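Local coordinates for protein deoxyribodipyrimidine photo-lyase (Oryza sativa Japonica Group, PDB 3UMV) that repairs ultraviolet-damaged DNA by using light and its FAD cofactor to split cyclobutane pyrimidine dimers back into two separate pyrimidines, at residues Ala85-Leu90 with Arg228-Ala233; Val201-Leu206 with His292-Arg297; Lys358-Tyr363 with Ile403-Ser408. All coordinates share one frame; numbering follows the deposited sequence. Where two conformers were deposited one is given.

Contact 1: residues Ala85-Leu90 with Arg228-Ala233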
loop_
_atom_site.group_PDB
_atom_site.type_symbol
_atom_site.label_atom_id
_atom_site.label_comp_id
_atom_site.label_asym_id
_atom_site.label_seq_id
_atom_site.Cartn_x
_atom_site.Cartn_y
_atom_site.Cartn_z
ATOM N N ALA A 85 -5.263 5.207 -11.038
ATOM C CA ALA A 85 -4.786 6.326 -10.242
ATOM C C ALA A 85 -5.336 7.638 -10.803
ATOM O O ALA A 85 -5.431 7.816 -12.023
ATOM C CB ALA A 85 -3.266 6.352 -10.225
ATOM N N ARG A 86 -5.707 8.534 -9.896
ATOM C CA ARG A 86 -6.248 9.840 -10.243
ATOM C C ARG A 86 -5.194 10.891 -9.917
ATOM O O ARG A 86 -4.127 10.564 -9.404
ATOM C CB ARG A 86 -7.520 10.134 -9.440
ATOM C CG ARG A 86 -8.584 9.034 -9.422
ATOM C CD ARG A 86 -8.927 8.548 -10.808
ATOM N NE ARG A 86 -10.299 8.038 -10.903
ATOM C CZ ARG A 86 -10.718 6.878 -10.392
ATOM N NH1 ARG A 86 -9.884 6.101 -9.723
ATOM N NH2 ARG A 86 -11.980 6.496 -10.548
ATOM N N ARG A 87 -5.505 12.154 -10.193
ATOM C CA ARG A 87 -4.569 13.246 -9.934
ATOM C C ARG A 87 -3.961 13.161 -8.543
ATOM O O ARG A 87 -2.749 13.299 -8.383
ATOM C CB ARG A 87 -5.262 14.601 -10.094
ATOM C CG ARG A 87 -4.475 15.756 -9.515
ATOM C CD ARG A 87 -5.155 17.105 -9.797
ATOM N NE ARG A 87 -5.265 17.383 -11.223
ATOM C CZ ARG A 87 -4.348 18.057 -11.921
ATOM N NH1 ARG A 87 -3.257 18.514 -11.318
ATOM N NH2 ARG A 87 -4.514 18.265 -13.219
ATOM N N ARG A 88 -4.821 12.962 -7.546
ATOM C CA ARG A 88 -4.426 12.865 -6.142
ATOM C C ARG A 88 -3.291 11.886 -5.914
ATOM O O ARG A 88 -2.323 12.205 -5.227
ATOM C CB ARG A 88 -5.624 12.444 -5.281
ATOM C CG ARG A 88 -5.284 12.157 -3.812
ATOM C CD ARG A 88 -6.548 12.031 -2.948
ATOM N NE ARG A 88 -7.227 13.318 -2.816
ATOM C CZ ARG A 88 -8.459 13.486 -2.349
ATOM N NH1 ARG A 88 -9.183 12.459 -1.950
ATOM N NH2 ARG A 88 -8.969 14.707 -2.279
ATOM N N GLN A 89 -3.424 10.684 -6.460
ATOM C CA GLN A 89 -2.418 9.650 -6.246
ATOM C C GLN A 89 -1.203 9.805 -7.148
ATOM O O GLN A 89 -0.068 9.533 -6.725
ATOM C CB GLN A 89 -3.022 8.255 -6.412
ATOM C CG GLN A 89 -4.127 7.931 -5.399
ATOM C CD GLN A 89 -5.487 8.485 -5.810
ATOM O OE1 GLN A 89 -5.663 8.993 -6.934
ATOM N NE2 GLN A 89 -6.457 8.405 -4.898
ATOM N N LEU A 90 -1.444 10.231 -8.388
ATOM C CA LEU A 90 -0.359 10.452 -9.336
ATOM C C LEU A 90 0.544 11.605 -8.893
ATOM O O LEU A 90 1.778 11.541 -9.012
ATOM C CB LEU A 90 -0.936 10.701 -10.729
ATOM C CG LEU A 90 -1.580 9.472 -11.374
ATOM C CD1 LEU A 90 -2.360 9.856 -12.631
ATOM C CD2 LEU A 90 -0.534 8.450 -11.702
ATOM N N ARG A 228 1.411 17.153 -17.078
ATOM C CA ARG A 228 0.865 16.331 -18.156
ATOM C C ARG A 228 0.102 15.137 -17.614
ATOM O O ARG A 228 -1.067 14.929 -17.943
ATOM C CB ARG A 228 1.965 15.828 -19.094
ATOM C CG ARG A 228 1.412 14.962 -20.215
ATOM C CD ARG A 228 2.485 14.442 -21.146
ATOM N NE ARG A 228 3.428 13.548 -20.478
ATOM C CZ ARG A 228 3.188 12.269 -20.199
ATOM N NH1 ARG A 228 4.115 11.532 -19.591
ATOM N NH2 ARG A 228 2.020 11.726 -20.515
ATOM N N VAL A 229 0.781 14.351 -16.790
ATOM C CA VAL A 229 0.202 13.133 -16.237
ATOM C C VAL A 229 -1.067 13.423 -15.438
ATOM O O VAL A 229 -2.086 12.756 -15.622
ATOM C CB VAL A 229 1.232 12.351 -15.388
ATOM C CG1 VAL A 229 0.549 11.274 -14.565
ATOM C CG2 VAL A 229 2.285 11.732 -16.286
ATOM N N CYS A 230 -1.020 14.417 -14.559
ATOM C CA CYS A 230 -2.171 14.698 -13.713
ATOM C C CYS A 230 -3.358 15.228 -14.528
ATOM O O CYS A 230 -4.506 14.935 -14.203
ATOM C CB CYS A 230 -1.821 15.677 -12.592
ATOM S SG CYS A 230 -0.642 15.046 -11.376
ATOM N N SER A 231 -3.091 16.004 -15.578
ATOM C CA SER A 231 -4.181 16.511 -16.409
ATOM C C SER A 231 -4.805 15.418 -17.281
ATOM O O SER A 231 -5.910 15.586 -17.804
ATOM C CB SER A 231 -3.744 17.716 -17.258
ATOM O OG SER A 231 -2.934 17.321 -18.353
ATOM N N GLU A 232 -4.105 14.296 -17.426
ATOM C CA GLU A 232 -4.652 13.136 -18.125
ATOM C C GLU A 232 -5.526 12.277 -17.219
ATOM O O GLU A 232 -6.227 11.386 -17.693
ATOM C CB GLU A 232 -3.531 12.263 -18.674
ATOM C CG GLU A 232 -2.840 12.820 -19.893
ATOM C CD GLU A 232 -1.685 11.944 -20.325
ATOM O OE1 GLU A 232 -1.597 10.807 -19.816
ATOM O OE2 GLU A 232 -0.864 12.385 -21.162
ATOM N N ALA A 233 -5.460 12.528 -15.915
ATOM C CA ALA A 233 -6.222 11.744 -14.954
ATOM C C ALA A 233 -7.408 12.526 -14.396
ATOM O O ALA A 233 -7.489 13.746 -14.529
ATOM C CB ALA A 233 -5.314 11.267 -13.819
HETATM O O HOH W 1 -6.758 16.492 -13.485
#

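Contact 2: residues Val201-Leu206 with His292-Arg297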
loop_
_atom_site.group_PDB
_atom_site.type_symbol
_atom_site.label_atom_id
_atom_site.label_comp_id
_atom_site.label_asym_id
_atom_site.label_seq_id
_atom_site.Cartn_x
_atom_site.Cartn_y
_atom_site.Cartn_z
ATOM N N VAL A 201 15.207 -6.884 11.826
ATOM C CA VAL A 201 16.613 -6.587 12.055
ATOM C C VAL A 201 16.967 -5.283 11.353
ATOM O O VAL A 201 16.213 -4.790 10.514
ATOM C CB VAL A 201 17.512 -7.720 11.509
ATOM C CG1 VAL A 201 17.108 -9.038 12.119
ATOM C CG2 VAL A 201 17.420 -7.805 9.993
ATOM N N GLU A 202 18.114 -4.715 11.694
ATOM C CA GLU A 202 18.520 -3.454 11.095
ATOM C C GLU A 202 18.924 -3.636 9.642
ATOM O O GLU A 202 19.235 -4.748 9.202
ATOM C CB GLU A 202 19.672 -2.817 11.895
ATOM C CG GLU A 202 19.210 -1.712 12.873
ATOM C CD GLU A 202 18.581 -0.503 12.171
ATOM O OE1 GLU A 202 18.040 0.388 12.875
ATOM O OE2 GLU A 202 18.630 -0.437 10.916
ATOM N N PHE A 203 18.933 -2.526 8.913
ATOM C CA PHE A 203 19.379 -2.486 7.525
ATOM C C PHE A 203 20.835 -2.031 7.443
ATOM O O PHE A 203 21.211 -1.040 8.069
ATOM C CB PHE A 203 18.562 -1.457 6.748
ATOM C CG PHE A 203 17.137 -1.863 6.468
ATOM C CD1 PHE A 203 16.127 -1.603 7.383
ATOM C CD2 PHE A 203 16.810 -2.475 5.265
ATOM C CE1 PHE A 203 14.807 -1.958 7.105
ATOM C CE2 PHE A 203 15.505 -2.843 4.983
ATOM C CZ PHE A 203 14.493 -2.580 5.899
ATOM N N PRO A 204 21.653 -2.723 6.638
ATOM C CA PRO A 204 23.011 -2.215 6.418
ATOM C C PRO A 204 22.967 -1.066 5.415
ATOM O O PRO A 204 21.921 -0.820 4.809
ATOM C CB PRO A 204 23.732 -3.416 5.806
ATOM C CG PRO A 204 22.661 -4.157 5.073
ATOM C CD PRO A 204 21.375 -3.942 5.859
ATOM N N GLU A 205 24.087 -0.370 5.249
ATOM C CA GLU A 205 24.207 0.654 4.221
ATOM C C GLU A 205 24.474 -0.016 2.880
ATOM O O GLU A 205 24.977 -1.145 2.827
ATOM C CB GLU A 205 25.352 1.621 4.547
ATOM C CG GLU A 205 25.119 2.498 5.766
ATOM C CD GLU A 205 24.025 3.526 5.550
ATOM O OE1 GLU A 205 23.457 4.008 6.554
ATOM O OE2 GLU A 205 23.735 3.856 4.379
ATOM N N LEU A 206 24.145 0.685 1.800
ATOM C CA LEU A 206 24.438 0.200 0.455
ATOM C C LEU A 206 25.924 -0.065 0.279
ATOM O O LEU A 206 26.750 0.809 0.551
ATOM C CB LEU A 206 23.989 1.211 -0.601
ATOM C CG LEU A 206 22.924 0.716 -1.583
ATOM C CD1 LEU A 206 21.666 0.351 -0.833
ATOM C CD2 LEU A 206 22.627 1.770 -2.638
ATOM N N HIS A 292 7.541 5.017 0.540
ATOM C CA HIS A 292 8.436 6.128 0.901
ATOM C C HIS A 292 9.166 5.833 2.203
ATOM O O HIS A 292 10.239 6.394 2.483
ATOM C CB HIS A 292 7.669 7.434 1.093
ATOM C CG HIS A 292 7.019 7.955 -0.145
ATOM N ND1 HIS A 292 7.416 7.596 -1.417
ATOM C CD2 HIS A 292 6.005 8.837 -0.301
ATOM C CE1 HIS A 292 6.649 8.206 -2.298
ATOM N NE2 HIS A 292 5.800 8.984 -1.649
ATOM N N ILE A 293 8.574 4.959 3.005
ATOM C CA ILE A 293 9.206 4.529 4.236
ATOM C C ILE A 293 8.990 3.042 4.372
ATOM O O ILE A 293 7.936 2.511 4.007
ATOM C CB ILE A 293 8.668 5.277 5.485
ATOM C CG1 ILE A 293 9.609 5.068 6.672
ATOM C CG2 ILE A 293 7.251 4.831 5.812
ATOM C CD1 ILE A 293 9.316 5.999 7.838
ATOM N N SER A 294 10.021 2.363 4.855
ATOM C CA SER A 294 9.981 0.921 5.048
ATOM C C SER A 294 9.111 0.574 6.264
ATOM O O SER A 294 9.253 1.186 7.324
ATOM C CB SER A 294 11.420 0.438 5.277
ATOM O OG SER A 294 11.446 -0.818 5.931
ATOM N N ALA A 295 8.216 -0.401 6.136
ATOM C CA ALA A 295 7.432 -0.831 7.300
ATOM C C ALA A 295 8.350 -1.427 8.368
ATOM O O ALA A 295 8.083 -1.286 9.557
ATOM C CB ALA A 295 6.379 -1.838 6.912
ATOM N N GLN A 296 9.407 -2.108 7.921
ATOM C CA GLN A 296 10.432 -2.659 8.808
ATOM C C GLN A 296 11.133 -1.534 9.579
ATOM O O GLN A 296 11.330 -1.642 10.793
ATOM C CB GLN A 296 11.430 -3.501 7.996
ATOM C CG GLN A 296 12.520 -4.177 8.810
ATOM C CD GLN A 296 13.196 -5.303 8.044
ATOM O OE1 GLN A 296 12.658 -5.825 7.056
ATOM N NE2 GLN A 296 14.381 -5.680 8.488
ATOM N N ARG A 297 11.483 -0.446 8.888
ATOM C CA ARG A 297 11.978 0.749 9.584
ATOM C C ARG A 297 11.017 1.224 10.683
ATOM O O ARG A 297 11.449 1.555 11.794
ATOM C CB ARG A 297 12.220 1.900 8.597
ATOM C CG ARG A 297 12.485 3.244 9.273
ATOM C CD ARG A 297 13.650 3.129 10.248
ATOM N NE ARG A 297 14.845 2.611 9.596
ATOM C CZ ARG A 297 15.893 2.096 10.227
ATOM N NH1 ARG A 297 16.924 1.650 9.524
ATOM N NH2 ARG A 297 15.909 2.019 11.555
#

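Contact 3: residues Lys358-Tyr363 with Ile403-Ser408. With EDO (1,2-ethanediol), chain F.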
loop_
_atom_site.group_PDB
_atom_site.type_symbol
_atom_site.label_atom_id
_atom_site.label_comp_id
_atom_site.label_asym_id
_atom_site.label_seq_id
_atom_site.Cartn_x
_atom_site.Cartn_y
_atom_site.Cartn_z
ATOM N N LYS A 358 -35.133 -7.877 1.722
ATOM C CA LYS A 358 -35.279 -6.520 1.216
ATOM C C LYS A 358 -34.432 -5.583 2.076
ATOM O O LYS A 358 -34.461 -5.641 3.311
ATOM C CB LYS A 358 -36.754 -6.098 1.174
ATOM C CG LYS A 358 -37.127 -4.998 2.146
ATOM C CD LYS A 358 -38.601 -4.621 2.007
ATOM C CE LYS A 358 -38.852 -3.774 0.764
ATOM N NZ LYS A 358 -38.208 -2.433 0.877
ATOM N N ARG A 359 -33.618 -4.770 1.415
ATOM C CA ARG A 359 -32.799 -3.795 2.117
ATOM C C ARG A 359 -33.694 -2.618 2.506
ATOM O O ARG A 359 -34.627 -2.286 1.776
ATOM C CB ARG A 359 -31.648 -3.314 1.220
ATOM C CG ARG A 359 -30.417 -4.235 1.144
ATOM C CD ARG A 359 -30.655 -5.565 0.404
ATOM N NE ARG A 359 -29.375 -6.287 0.312
ATOM C CZ ARG A 359 -29.189 -7.583 0.561
ATOM N NH1 ARG A 359 -30.200 -8.371 0.885
ATOM N NH2 ARG A 359 -27.967 -8.098 0.473
ATOM N N GLU A 360 -33.419 -2.000 3.649
ATOM C CA GLU A 360 -34.238 -0.888 4.130
ATOM C C GLU A 360 -34.049 0.353 3.259
ATOM O O GLU A 360 -34.983 1.127 3.037
ATOM C CB GLU A 360 -33.900 -0.579 5.590
ATOM C CG GLU A 360 -32.425 -0.275 5.826
ATOM C CD GLU A 360 -32.100 0.015 7.284
ATOM O OE1 GLU A 360 -32.960 -0.249 8.154
ATOM O OE2 GLU A 360 -30.981 0.511 7.556
ATOM N N HIS A 361 -32.829 0.541 2.776
ATOM C CA HIS A 361 -32.521 1.597 1.823
ATOM C C HIS A 361 -31.690 1.030 0.681
ATOM O O HIS A 361 -30.931 0.085 0.870
ATOM C CB HIS A 361 -31.718 2.718 2.484
ATOM C CG HIS A 361 -32.393 3.332 3.665
ATOM N ND1 HIS A 361 -33.233 4.420 3.556
ATOM C CD2 HIS A 361 -32.354 3.014 4.980
ATOM C CE1 HIS A 361 -33.685 4.744 4.754
ATOM N NE2 HIS A 361 -33.172 3.904 5.635
ATOM N N ILE A 362 -31.843 1.613 -0.505
ATOM C CA ILE A 362 -30.992 1.292 -1.642
ATOM C C ILE A 362 -30.472 2.620 -2.188
ATOM O O ILE A 362 -31.265 3.489 -2.565
ATOM C CB ILE A 362 -31.762 0.507 -2.743
ATOM C CG1 ILE A 362 -32.182 -0.884 -2.253
ATOM C CG2 ILE A 362 -30.911 0.322 -3.977
ATOM C CD1 ILE A 362 -31.019 -1.868 -2.140
ATOM N N TYR A 363 -29.156 2.805 -2.180
ATOM C CA TYR A 363 -28.535 3.973 -2.803
ATOM C C TYR A 363 -27.739 3.564 -4.019
ATOM O O TYR A 363 -27.150 2.488 -4.043
ATOM C CB TYR A 363 -27.608 4.710 -1.822
ATOM C CG TYR A 363 -28.368 5.363 -0.703
ATOM C CD1 TYR A 363 -28.274 4.890 0.602
ATOM C CD2 TYR A 363 -29.225 6.422 -0.960
ATOM C CE1 TYR A 363 -29.004 5.474 1.620
ATOM C CE2 TYR A 363 -29.952 7.009 0.045
ATOM C CZ TYR A 363 -29.843 6.540 1.328
ATOM O OH TYR A 363 -30.582 7.137 2.324
ATOM N N ILE A 403 -22.454 0.298 3.080
ATOM C CA ILE A 403 -22.605 0.075 1.649
ATOM C C ILE A 403 -23.232 -1.298 1.400
ATOM O O ILE A 403 -24.123 -1.432 0.561
ATOM C CB ILE A 403 -21.268 0.229 0.921
ATOM C CG1 ILE A 403 -20.741 1.644 1.101
ATOM C CG2 ILE A 403 -21.419 -0.076 -0.562
ATOM C CD1 ILE A 403 -19.374 1.887 0.481
ATOM N N LEU A 404 -22.804 -2.301 2.164
ATOM C CA LEU A 404 -23.463 -3.613 2.141
ATOM C C LEU A 404 -24.949 -3.497 2.488
ATOM O O LEU A 404 -25.825 -4.112 1.845
ATOM C CB LEU A 404 -22.784 -4.565 3.126
ATOM C CG LEU A 404 -23.492 -5.903 3.347
ATOM C CD1 LEU A 404 -23.568 -6.691 2.037
ATOM C CD2 LEU A 404 -22.775 -6.711 4.428
ATOM N N GLU A 405 -25.245 -2.689 3.499
ATOM C CA GLU A 405 -26.620 -2.565 3.974
ATOM C C GLU A 405 -27.543 -1.825 3.005
ATOM O O GLU A 405 -28.747 -2.014 3.036
ATOM C CB GLU A 405 -26.617 -1.839 5.313
ATOM C CG GLU A 405 -27.891 -2.002 6.110
ATOM C CD GLU A 405 -27.771 -1.416 7.500
ATOM O OE1 GLU A 405 -28.707 -1.600 8.295
ATOM O OE2 GLU A 405 -26.735 -0.794 7.810
ATOM N N TRP A 406 -26.976 -0.975 2.159
ATOM C CA TRP A 406 -27.776 -0.111 1.305
ATOM C C TRP A 406 -27.572 -0.393 -0.181
ATOM O O TRP A 406 -27.797 0.477 -1.011
ATOM C CB TRP A 406 -27.440 1.365 1.568
ATOM C CG TRP A 406 -27.642 1.785 2.984
ATOM C CD1 TRP A 406 -28.512 1.247 3.893
ATOM C CD2 TRP A 406 -26.935 2.820 3.666
ATOM N NE1 TRP A 406 -28.395 1.907 5.103
ATOM C CE2 TRP A 406 -27.428 2.873 4.982
ATOM C CE3 TRP A 406 -25.922 3.710 3.289
ATOM C CZ2 TRP A 406 -26.942 3.782 5.924
ATOM C CZ3 TRP A 406 -25.453 4.626 4.226
ATOM C CH2 TRP A 406 -25.956 4.644 5.523
ATOM N N THR A 407 -27.121 -1.591 -0.525
ATOM C CA THR A 407 -27.055 -1.939 -1.938
ATOM C C THR A 407 -27.720 -3.278 -2.196
ATOM O O THR A 407 -28.021 -4.024 -1.262
ATOM C CB THR A 407 -25.615 -1.905 -2.499
ATOM O OG1 THR A 407 -24.787 -2.811 -1.763
ATOM C CG2 THR A 407 -25.037 -0.497 -2.401
ATOM N N SER A 408 -27.967 -3.572 -3.466
ATOM C CA SER A 408 -28.779 -4.727 -3.840
ATOM C C SER A 408 -28.185 -6.087 -3.443
ATOM O O SER A 408 -28.927 -7.040 -3.192
ATOM C CB SER A 408 -29.109 -4.698 -5.341
ATOM O OG SER A 408 -27.924 -4.762 -6.120
HETATM C C1 EDO F . -30.700 -4.446 8.396
HETATM O O1 EDO F . -30.552 -3.494 7.413
HETATM C C2 EDO F . -29.701 -5.346 8.625
HETATM O O2 EDO F . -29.822 -6.249 9.652
HETATM O O HOH W 2 -26.142 -5.774 -0.221
HETATM O O HOH W 3 -31.016 -3.009 4.825
#

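Contact 1: residues Ala85-Leu90 with Arg228-Ala233
Apolar contact comes first, with Leu-90 near the start of helix 87-106 facing Val-229 and Cys-230 of helix 222-231 and Ala-233 in the loop that follows. Its CG sits beside the backbone N and anti to the carbonyl carbon (chi1 -70°), which brings CD1 to 3.5 Å from Ala-233 CB, a rather tight methyl pair. The same CD1 meets Val-229 CG1 at 3.8 Å, and the leucine and valine cross at about a right angle. Ala-233 CB also presses on the main chain, lying 3.7 Å from Arg-87 N.

Arg-87 mixes dispersion with polar bonding. Its chain leaves with CG anti to the backbone N and folds at chi3 (-62°), so that the guanidinium lies along Cys-230, whose CB rides over one face near the rim, 3.4 Å from NH1. At the edge of the same group, NE donates to water 1 at 2.9 Å, and the water donates in turn to Cys-230 O at 2.8 Å.

Within 85-90, Arg-86 holds the N-cap position, and its N gives a hydrogen bond of 3.0 Å to Gln-89 OE1, reaching it from above the carbonyl plane. Outside the two segments, the guanidinium of Arg-86 finds Glu-234 in a salt bridge, and Ala-85 touches Arg-429, a residue that by similarity binds FAD.

The two segments thus meet directly through close-fitting carbon surfaces, with a single water carrying the hydrogen-bonded link. The Arg-87 charge near Cys-230 O, joined to it through water, is probably favourable.

Contact 2: residues Val201-Leu206 with His292-Arg297
The Arg-297 guanidinium takes a carboxylate at its edge: Glu-202 OE1 lies in its plane, and the grip is end-on, one nitrogen to each oxygen. NH2 meets OE1 of Glu-202 at 3.0 Å and NH1 meets OE2 at 3.0 Å, both on syn lone pairs, although the two planes are turned 36° apart. The Phe-203 ring is stacked with Trp-54, while on the side of 292-297 it is approached obliquely: CE1 lies 3.6 Å from Gln-296 CG, and CZ 3.5 Å from Ser-294 OG. The Gln-296 amide uses its own plane for bonding, NE2 donating to Val-201 O at 2.9 Å, on a lone pair and in the plane of that carbonyl.

Torsions explain the reach. Gln-296 runs extended, with CG anti to the backbone N (chi1 -178°), so it crosses the phenyl ring obliquely and reaches the backbone beyond. Glu-202 starts away from the helix but folds at chi2, and its OE2 accepts a second bond, 2.9 Å from Phe-203 N, on the anti lone pair. With the two bonds from Arg-297 it helps fix the rotation of the carboxylate. Ser-294 caps the helix, its OG accepting a nearly straight bond (168°) from Arg-297 N at 3.0 Å.

Arg-297 is bent at chi2 and chi3; NE pairs with Asp-52 and NH2 also with Glu-301, so three carboxylates, Glu-202 included, probably balance its charge and hold the group in place. Gln-296 OE1 is held by Trp-54 NE1. The contact therefore lays the loop following helix 196-199 over the N-terminal end of helix 295-305, with helix 54-66, just beyond strand 40-44, meeting Phe-203 through Trp-54 and Leu-57.

Contact 3: residues Lys358-Tyr363 with Ile403-Ser408
Trp-406, the first residue after helix 393-405 to leave helical backbone angles, carries the tight half of the contact. Its O accepts a nearly straight hydrogen bond from Tyr-363 N at 2.9 Å, and CA-H...O contacts flank it, including one of 3.2 Å between Trp-406 CA and His-361 O. Two rings stand on one face of the indole, both edge-to-face with an offset. Tyr-363 turns its edge to the six-membered ring at 82° between planes, its CD1 reaching 3.7 Å from Trp-406 CB, while His-361 meets the five-membered ring at 80°. The packing has a price: His-361 O and Trp-406 NE1 are buried here without a hydrogen-bonding partner.

Arg-359 is buried too, turned at chi2 so that NE donates to Thr-407 O at 3.1 Å, nearly along the C=O axis but bent at the hydrogen (140°). NH2 reaches water 2, which bridges to Leu-404 O and Thr-407 O, and NH1 bonds to Asp-357 O and His-354 O, so all three nitrogens are held. The loose, solvent side begins at exposed Glu-360, whose OE2 comes to 3.2 Å from Glu-405 OE1, two acceptors facing each other. Such a pair may raise the proton affinity of one acid, although Lys-402 and Tyr-460 also bind Glu-405. A 1,2-ethanediol, probably from the crystallisation liquor, donates from O1 to Glu-405 OE1 at 2.8 Å, and water 3 ties it to Glu-360 N and Glu-405 O.

Trp-406 is predicted to relay electrons as a tryptophanyl radical, as are Trp-378 and Trp-399, and it meets Trp-378 of helix 376-388 edge-to-face. The loop between helices 345-353 and 365-369 thus closes over the end of helix 393-405, while helix 410-424 backs Thr-407 and Ile-403.

From the N terminus the chain first passes 85-90, where helix 87-106 of the alpha/beta domain starts, and then 201-206 in the loop beyond helix 196-199. Contact 1 closes when 228-233 returns to 85-90, by which point the loop of contact 2 has already opened; it closes only at 292-297, so the two cross. Together they fasten the long connection after the sheet both to the alpha/beta domain and to the helical, FAD-binding part. The nearest atoms of contacts 1 and 2 stay about 8 Å apart. Contact 3 follows in series, a shorter loop within the helical part, with its centre about 45 Å from that of contact 2 and across the chain's centre.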